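Local coordinates for ferric uptake regulation protein (Vibrio cholerae, PDB 2W57) that probably acts as an iron-responsive, DNA-binding repressor that controls genes of iron uptake, at residues D89-D95 with L127-C133. Residues are numbered along the deposited sequence; the frame is centred on the assembly and turned at random.
Sequences DHLVCLD and LYLYGKC. With ZN (zinc ion), chain C; ZN (zinc ion), chain D.
Strands 89-93 and 121-132 are the parallel pair of the mixed sheet in the dimerisation domain of this Fur protein. His90 N hydrogen-bonds to Leu127 O, and His90 O takes Leu129 N at 2.8 Å. The pattern continues with Val92 N to Leu129 O, Gly131 N to Val92 O and Leu94 N to Gly131 O. On its other side 127-132 pairs antiparallel with a strand of the second subunit, which carries the sheet across the dimer.

One end of the pair serves both zinc sites. Asp89 OD2 binds one zinc ion at 1.9 Å, together with His87, Glu108 and His125. His90 NE2 binds the other, with His33, Glu81 and His88. A water joins the strands here, accepting from His90 ND1 in the ring plane and from Leu127 N.

The His90 and Tyr128 rings run side by side, 20° from parallel but slid apart, with ND1 of His90 3.6 Å from CE1 of Tyr128. The Tyr128 hydroxyl is hydrogen-bonded to His71 ND1. On the same face Val92 CB packs at 3.7 Å on Tyr130 CD1. Leu91 reaches Leu129 on the opposite face: its CG is anti to N (chi1 173°), and CD1 lies 3.6 Å from Leu129 CB.

The Cys93-Cys133 disulfide closes the other end. Beside it, Asp95 OD1 accepts Cys133 N through its syn lone pair at 2.8 Å, with a nearly straight N-H...O angle of 178°.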
# COMPACT_ATOMS: atom_id res chain seq x y z
N ASP A 89 13.06 3.27 3.76
CA ASP A 89 12.01 2.27 3.85
C ASP A 89 11.42 2.37 5.24
O ASP A 89 11.86 3.21 6.03
CB ASP A 89 12.58 0.89 3.57
CG ASP A 89 13.13 0.79 2.18
OD1 ASP A 89 12.38 1.13 1.24
OD2 ASP A 89 14.31 0.42 2.03
N HIS A 90 10.42 1.56 5.54
CA HIS A 90 9.63 1.80 6.74
C HIS A 90 9.41 0.58 7.58
O HIS A 90 9.10 -0.49 7.09
CB HIS A 90 8.28 2.45 6.39
CG HIS A 90 8.39 3.62 5.46
ND1 HIS A 90 8.56 3.49 4.10
CD2 HIS A 90 8.37 4.96 5.70
CE1 HIS A 90 8.63 4.68 3.54
NE2 HIS A 90 8.52 5.59 4.49
N LEU A 91 9.59 0.78 8.87
CA LEU A 91 9.29 -0.22 9.86
C LEU A 91 8.14 0.36 10.65
O LEU A 91 8.20 1.50 11.11
CB LEU A 91 10.53 -0.47 10.72
CG LEU A 91 10.52 -1.35 11.97
CD1 LEU A 91 10.33 -2.80 11.62
CD2 LEU A 91 11.83 -1.14 12.73
N VAL A 92 7.06 -0.39 10.78
CA VAL A 92 5.83 0.16 11.34
C VAL A 92 5.41 -0.64 12.56
O VAL A 92 5.33 -1.88 12.49
CB VAL A 92 4.73 0.15 10.27
CG1 VAL A 92 3.44 0.75 10.78
CG2 VAL A 92 5.21 0.88 9.03
N CYS A 93 5.17 0.05 13.67
CA CYS A 93 4.62 -0.58 14.88
C CYS A 93 3.12 -0.66 14.71
O CYS A 93 2.46 0.33 14.38
CB CYS A 93 4.91 0.21 16.16
SG CYS A 93 6.65 0.47 16.57
N LEU A 94 2.59 -1.85 14.96
CA LEU A 94 1.17 -2.13 14.79
C LEU A 94 0.31 -1.69 16.00
O LEU A 94 -0.91 -1.94 16.04
CB LEU A 94 0.96 -3.62 14.47
CG LEU A 94 1.37 -4.08 13.07
CD1 LEU A 94 1.01 -5.56 12.85
CD2 LEU A 94 0.76 -3.20 11.96
N ASP A 95 0.93 -1.01 16.96
CA ASP A 95 0.27 -0.72 18.23
C ASP A 95 0.56 0.67 18.79
O ASP A 95 -0.20 1.18 19.62
CB ASP A 95 0.57 -1.81 19.28
CG ASP A 95 2.04 -2.24 19.30
OD1 ASP A 95 2.76 -2.05 18.28
OD2 ASP A 95 2.48 -2.78 20.33
N LEU A 127 9.29 -1.08 0.53
CA LEU A 127 9.46 -2.10 1.58
C LEU A 127 8.86 -1.62 2.90
O LEU A 127 9.22 -0.55 3.38
CB LEU A 127 10.94 -2.49 1.74
CG LEU A 127 11.43 -3.28 2.95
CD1 LEU A 127 10.85 -4.68 2.97
CD2 LEU A 127 12.95 -3.34 2.96
N TYR A 128 7.96 -2.44 3.45
CA TYR A 128 7.26 -2.13 4.69
C TYR A 128 7.37 -3.30 5.65
O TYR A 128 6.95 -4.41 5.33
CB TYR A 128 5.78 -1.81 4.44
CG TYR A 128 5.56 -0.62 3.56
CD1 TYR A 128 5.70 0.67 4.06
CD2 TYR A 128 5.26 -0.77 2.21
CE1 TYR A 128 5.53 1.78 3.23
CE2 TYR A 128 5.09 0.33 1.38
CZ TYR A 128 5.22 1.60 1.89
OH TYR A 128 5.05 2.69 1.07
N LEU A 129 7.96 -3.06 6.81
CA LEU A 129 8.05 -4.09 7.84
C LEU A 129 7.04 -3.74 8.92
O LEU A 129 7.00 -2.60 9.38
CB LEU A 129 9.47 -4.15 8.41
CG LEU A 129 10.61 -4.28 7.41
CD1 LEU A 129 11.98 -4.28 8.10
CD2 LEU A 129 10.46 -5.51 6.53
N TYR A 130 6.20 -4.69 9.30
CA TYR A 130 5.23 -4.43 10.36
C TYR A 130 5.50 -5.31 11.58
O TYR A 130 5.81 -6.48 11.43
CB TYR A 130 3.80 -4.64 9.85
CG TYR A 130 3.45 -3.90 8.57
CD1 TYR A 130 2.90 -2.62 8.61
CD2 TYR A 130 3.63 -4.49 7.32
CE1 TYR A 130 2.54 -1.94 7.45
CE2 TYR A 130 3.28 -3.82 6.15
CZ TYR A 130 2.74 -2.54 6.23
OH TYR A 130 2.39 -1.85 5.09
N GLY A 131 5.39 -4.73 12.78
CA GLY A 131 5.55 -5.50 14.02
C GLY A 131 4.97 -4.87 15.28
O GLY A 131 4.56 -3.70 15.27
N LYS A 132 4.92 -5.65 16.37
CA LYS A 132 4.45 -5.17 17.69
C LYS A 132 5.56 -4.44 18.45
O LYS A 132 6.67 -4.95 18.59
CB LYS A 132 3.92 -6.32 18.57
CG LYS A 132 2.73 -7.12 18.02
CD LYS A 132 1.40 -6.38 18.18
CE LYS A 132 0.34 -6.88 17.18
NZ LYS A 132 -0.83 -5.95 17.07
N CYS A 133 5.25 -3.24 18.93
CA CYS A 133 6.16 -2.48 19.79
C CYS A 133 5.54 -2.32 21.17
O CYS A 133 6.25 -2.23 22.17
CB CYS A 133 6.47 -1.11 19.19
SG CYS A 133 7.26 -1.21 17.57
ZN ZN C . 14.86 0.69 0.18
ZN ZN D . 8.89 7.86 5.02
O HOH W 1 9.15 1.86 1.50